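Local coordinates for manganese-dependent inorganic pyrophosphatase (Methanocaldococcus jannaschii, PDB 2EB0), which catalyses the manganese-dependent hydrolysis of inorganic pyrophosphate (diphosphate) to two phosphates, at the interface of chains A and B. Residues are numbered along the deposited sequence; one frame, centred on the assembly and turned at random. Chains: chain A/B, Manganese-dependent inorganic pyrophosphatase.

Contact 1: the interface of chains A and B. Residues chain A 120-121, 123-124, 129; chain B 115, 119.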
# COMPACT_ATOMS: atom_id res chain seq x y z
N ASP A 120 5.68 -20.11 -5.46
CA ASP A 120 5.23 -20.13 -6.86
C ASP A 120 4.22 -19.01 -7.11
O ASP A 120 3.34 -19.13 -7.98
CB ASP A 120 4.60 -21.48 -7.21
CG ASP A 120 5.57 -22.63 -7.06
OD1 ASP A 120 6.63 -22.61 -7.73
OD2 ASP A 120 5.27 -23.56 -6.29
N ALA A 121 4.35 -17.91 -6.37
CA ALA A 121 3.42 -16.80 -6.52
C ALA A 121 4.06 -15.50 -7.02
O ALA A 121 3.48 -14.43 -6.85
CB ALA A 121 2.69 -16.56 -5.21
N ASP A 123 4.20 -14.43 -9.90
CA ASP A 123 3.30 -13.83 -10.87
C ASP A 123 2.26 -12.91 -10.23
O ASP A 123 1.66 -12.09 -10.91
CB ASP A 123 2.60 -14.93 -11.67
CG ASP A 123 1.94 -15.95 -10.77
OD1 ASP A 123 2.63 -16.51 -9.90
OD2 ASP A 123 0.72 -16.18 -10.93
N LEU A 124 2.05 -13.05 -8.92
CA LEU A 124 1.08 -12.22 -8.21
C LEU A 124 1.45 -10.74 -8.21
O LEU A 124 0.59 -9.88 -7.99
CB LEU A 124 0.91 -12.69 -6.76
CG LEU A 124 0.13 -13.98 -6.48
CD1 LEU A 124 0.16 -14.29 -4.99
CD2 LEU A 124 -1.31 -13.84 -6.97
N LYS A 129 7.73 -15.71 -13.68
CA LYS A 129 7.87 -17.14 -13.39
C LYS A 129 9.14 -17.65 -14.06
O LYS A 129 9.10 -18.50 -14.95
CB LYS A 129 6.67 -17.95 -13.90
CG LYS A 129 5.39 -17.75 -13.13
CD LYS A 129 4.31 -18.72 -13.60
CE LYS A 129 3.03 -18.55 -12.79
NZ LYS A 129 1.97 -19.52 -13.20
N GLU B 115 -7.87 -15.14 -6.99
CA GLU B 115 -6.61 -15.49 -7.60
C GLU B 115 -5.71 -16.15 -6.57
O GLU B 115 -4.96 -17.07 -6.88
CB GLU B 115 -5.91 -14.27 -8.19
CG GLU B 115 -4.50 -14.58 -8.66
CD GLU B 115 -3.82 -13.39 -9.29
OE1 GLU B 115 -3.90 -12.29 -8.72
OE2 GLU B 115 -3.21 -13.57 -10.37
N LYS B 119 -4.57 -20.28 -6.84
CA LYS B 119 -3.13 -20.53 -6.88
C LYS B 119 -2.71 -21.31 -5.63
O LYS B 119 -1.53 -21.58 -5.43
CB LYS B 119 -2.35 -19.22 -6.96
CG LYS B 119 -2.51 -18.48 -8.28
CD LYS B 119 -1.73 -17.18 -8.29
CE LYS B 119 -0.24 -17.43 -8.15
NZ LYS B 119 0.26 -18.23 -9.29

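Contact 2: the interface of chains A and B. Residues chain A 91-94, 99, 101; chain B 91-94, 101.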
# COMPACT_ATOMS: atom_id res chain seq x y z
N VAL A 91 2.75 1.84 6.00
CA VAL A 91 2.30 2.57 4.83
C VAL A 91 2.53 4.05 5.07
O VAL A 91 1.93 4.63 5.97
CB VAL A 91 0.80 2.33 4.57
CG1 VAL A 91 0.38 3.02 3.28
CG2 VAL A 91 0.52 0.82 4.51
N GLY A 92 3.39 4.66 4.27
CA GLY A 92 3.66 6.08 4.43
C GLY A 92 3.40 6.87 3.16
O GLY A 92 3.37 8.10 3.17
N LEU A 93 3.20 6.16 2.06
CA LEU A 93 2.94 6.80 0.78
C LEU A 93 1.48 6.67 0.38
O LEU A 93 0.85 5.63 0.59
CB LEU A 93 3.80 6.17 -0.31
CG LEU A 93 4.92 7.02 -0.93
CD1 LEU A 93 5.44 6.32 -2.18
CD2 LEU A 93 4.38 8.40 -1.29
N THR A 94 0.93 7.74 -0.18
CA THR A 94 -0.44 7.75 -0.65
C THR A 94 -0.34 7.87 -2.17
O THR A 94 0.63 8.42 -2.67
CB THR A 94 -1.22 8.95 -0.08
OG1 THR A 94 -1.64 8.64 1.25
CG2 THR A 94 -2.44 9.25 -0.94
N ILE A 99 -2.58 0.91 -7.41
CA ILE A 99 -1.28 0.38 -7.75
C ILE A 99 -1.21 -1.00 -7.16
O ILE A 99 -2.06 -1.38 -6.35
CB ILE A 99 -0.12 1.22 -7.14
CG1 ILE A 99 -0.27 1.29 -5.61
CG2 ILE A 99 -0.09 2.61 -7.75
CD1 ILE A 99 0.96 1.79 -4.90
N TYR A 101 0.20 -3.15 -4.60
CA TYR A 101 0.85 -2.90 -3.32
C TYR A 101 0.93 -4.20 -2.54
O TYR A 101 -0.06 -4.90 -2.35
CB TYR A 101 0.06 -1.86 -2.52
CG TYR A 101 0.86 -1.17 -1.43
CD1 TYR A 101 1.35 -1.88 -0.33
CD2 TYR A 101 1.13 0.19 -1.51
CE1 TYR A 101 2.09 -1.24 0.66
CE2 TYR A 101 1.87 0.84 -0.52
CZ TYR A 101 2.34 0.13 0.56
OH TYR A 101 3.07 0.78 1.52
N VAL B 91 -3.82 3.76 -2.67
CA VAL B 91 -3.48 3.75 -1.26
C VAL B 91 -3.92 5.10 -0.68
O VAL B 91 -3.52 6.16 -1.16
CB VAL B 91 -1.97 3.58 -1.02
CG1 VAL B 91 -1.68 3.67 0.47
CG2 VAL B 91 -1.50 2.23 -1.57
N GLY B 92 -4.77 5.05 0.35
CA GLY B 92 -5.24 6.28 0.95
C GLY B 92 -5.08 6.29 2.46
O GLY B 92 -5.47 7.25 3.12
N LEU B 93 -4.51 5.22 3.01
CA LEU B 93 -4.31 5.11 4.45
C LEU B 93 -2.86 4.88 4.82
O LEU B 93 -2.23 3.98 4.28
CB LEU B 93 -5.11 3.93 5.04
CG LEU B 93 -6.61 4.01 5.29
CD1 LEU B 93 -7.07 2.72 5.95
CD2 LEU B 93 -6.93 5.20 6.19
N THR B 94 -2.34 5.69 5.73
CA THR B 94 -0.98 5.51 6.22
C THR B 94 -1.19 4.72 7.50
O THR B 94 -2.25 4.83 8.13
CB THR B 94 -0.30 6.83 6.59
OG1 THR B 94 -0.93 7.37 7.76
CG2 THR B 94 -0.39 7.82 5.45
N TYR B 101 -0.37 -5.77 3.66
CA TYR B 101 -1.10 -4.92 2.74
C TYR B 101 -1.02 -5.55 1.37
O TYR B 101 0.07 -5.76 0.85
CB TYR B 101 -0.47 -3.53 2.71
CG TYR B 101 -1.36 -2.48 2.10
CD1 TYR B 101 -1.86 -2.62 0.80
CD2 TYR B 101 -1.72 -1.35 2.82
CE1 TYR B 101 -2.70 -1.66 0.24
CE2 TYR B 101 -2.56 -0.38 2.27
CZ TYR B 101 -3.04 -0.55 0.98
OH TYR B 101 -3.87 0.41 0.44

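Contact 1: the interface of chains A and B
B:Lys119, one residue past the end of helix 109-118, meets A:Asp123 and A:Leu124 on the short 3-10 helix 122-125, whose tight turn presents an acid and an apolar side chain from consecutive positions. This charged patch lies at the edge of the two-fold A-B interface, is repeated with the chains exchanged, and probably helps to set the register of the two subunits. The lysine is the main element, hiding 74 Å² of its surface against chain A. Its butyl chain leaves the backbone extended and then bends twice, with chi3 63° and chi4 62°, and this curl brings the ammonium group to the tip of A:Asp123. The two side chains reach toward each other end to end. NZ of B:Lys119 forms a salt bridge and hydrogen bond of 2.7 Å with carboxylate oxygen OD2 of A:Asp123, which receives it through its syn lone pair, on the side of the other oxygen. A second, weak hydrogen bond of 3.0 Å runs from NZ to OD1 of A:Asp123, and the ammonium therefore sits across the mouth of the carboxylate. An aspartate suits this place: chi1 52° sets CG between the backbone N and the carbonyl carbon and turns the acid toward the lysine, and the short stem probably limits how far it can move.

Lysine also suits its own place, since it carries a long apolar stem behind the charge. A:Leu124 slides past that stem in the opposite direction, and its methyl CD2 lies 3.6 Å from CD of B:Lys119. The same methyl also touches B:Glu115, one helical turn before the lysine, approaching the carboxylate carbon CD at 3.5 Å.

Each partner also has a like-charged neighbour. OE2 of B:Glu115 lies 4.8 Å from OD2 of A:Asp123, a repulsion that the ammonium on the far side of OD2 may partly offset. The ammonium nitrogen NZ of A:Lys129 stands 4.5 Å from NZ of B:Lys119.

Contact 2: the interface of chains A and B
A:Val91 and B:Val91 face each other across the two-fold axis, each in the loop that follows strand 81-87, and they hide 46 and 53 Å² respectively. Their CG1 methyls meet at 3.5 Å as the side chains cross obliquely. In both valines CG1 is anti to the backbone N, which points this branch at its twin and leaves CG2 for the partner's tyrosine. A beta-branched residue suits the place, since one short, stiff side chain serves two neighbours.

The CG2 methyl of B:Val91 rests above the rim of the A:Tyr101 ring, 3.3 Å from CD2, and the CG2 methyl of A:Val91 meets CD2 of B:Tyr101 at 3.5 Å. Toward CD1 the two rings overlap face over face, their planes tilted by about 40°: CD1 of A:Tyr101 lies 3.5 Å from CD1 of B:Tyr101. The same face of A:Tyr101 is therefore covered by a ring toward CD1 and a methyl toward CD2, and a broad flat group suits that double role. An alanine in place of A:Tyr101 would probably leave B:Tyr101 and the CG2 methyl of B:Val91 without the ring they pack on, opening a gap beside the axis.

A:Thr94 and B:Thr94 flank the core, hiding 38 and 46 Å². A small beta-branched residue offers carbon to the valine backbone without needing a bond across the interface: CG2 of A:Thr94 lies 3.3 Å from the carbonyl O of B:Val91. Symmetry breaks locally, OG1 being beside the backbone N in A:Thr94 but between the backbone N and the carbonyl carbon in B:Thr94 (chi1 -80° and 69°). No hydrogen bond crosses this patch; the carbonyl O of A:Tyr101 passes alongside the O of B:Tyr101 at 3.3 Å, the C=O groups pointing in roughly opposite directions, a pair of acceptors that cannot bond to each other. Shape and apolar burial form a small hydrophobic core that probably helps to hold two pyrophosphatase subunits together as a dimer.

About 22 Å separates the C-alpha centres of contact 1 and contact 2, and the two share no residue. Contact 2 straddles the two-fold axis, pairing the same loop and strand 100-103 from both chains, whereas contact 1 lies off the axis and has a twin with the chains exchanged. The next main element after strand 100-103 is helix 109-118, so a short stretch of chain links the apolar centre to the charged flank. The centre may supply cohesion and the flanks orientation. Because the loop of contact 2 closely follows the manganese ligand A:His88, pairing of the subunits might also steady that metal site.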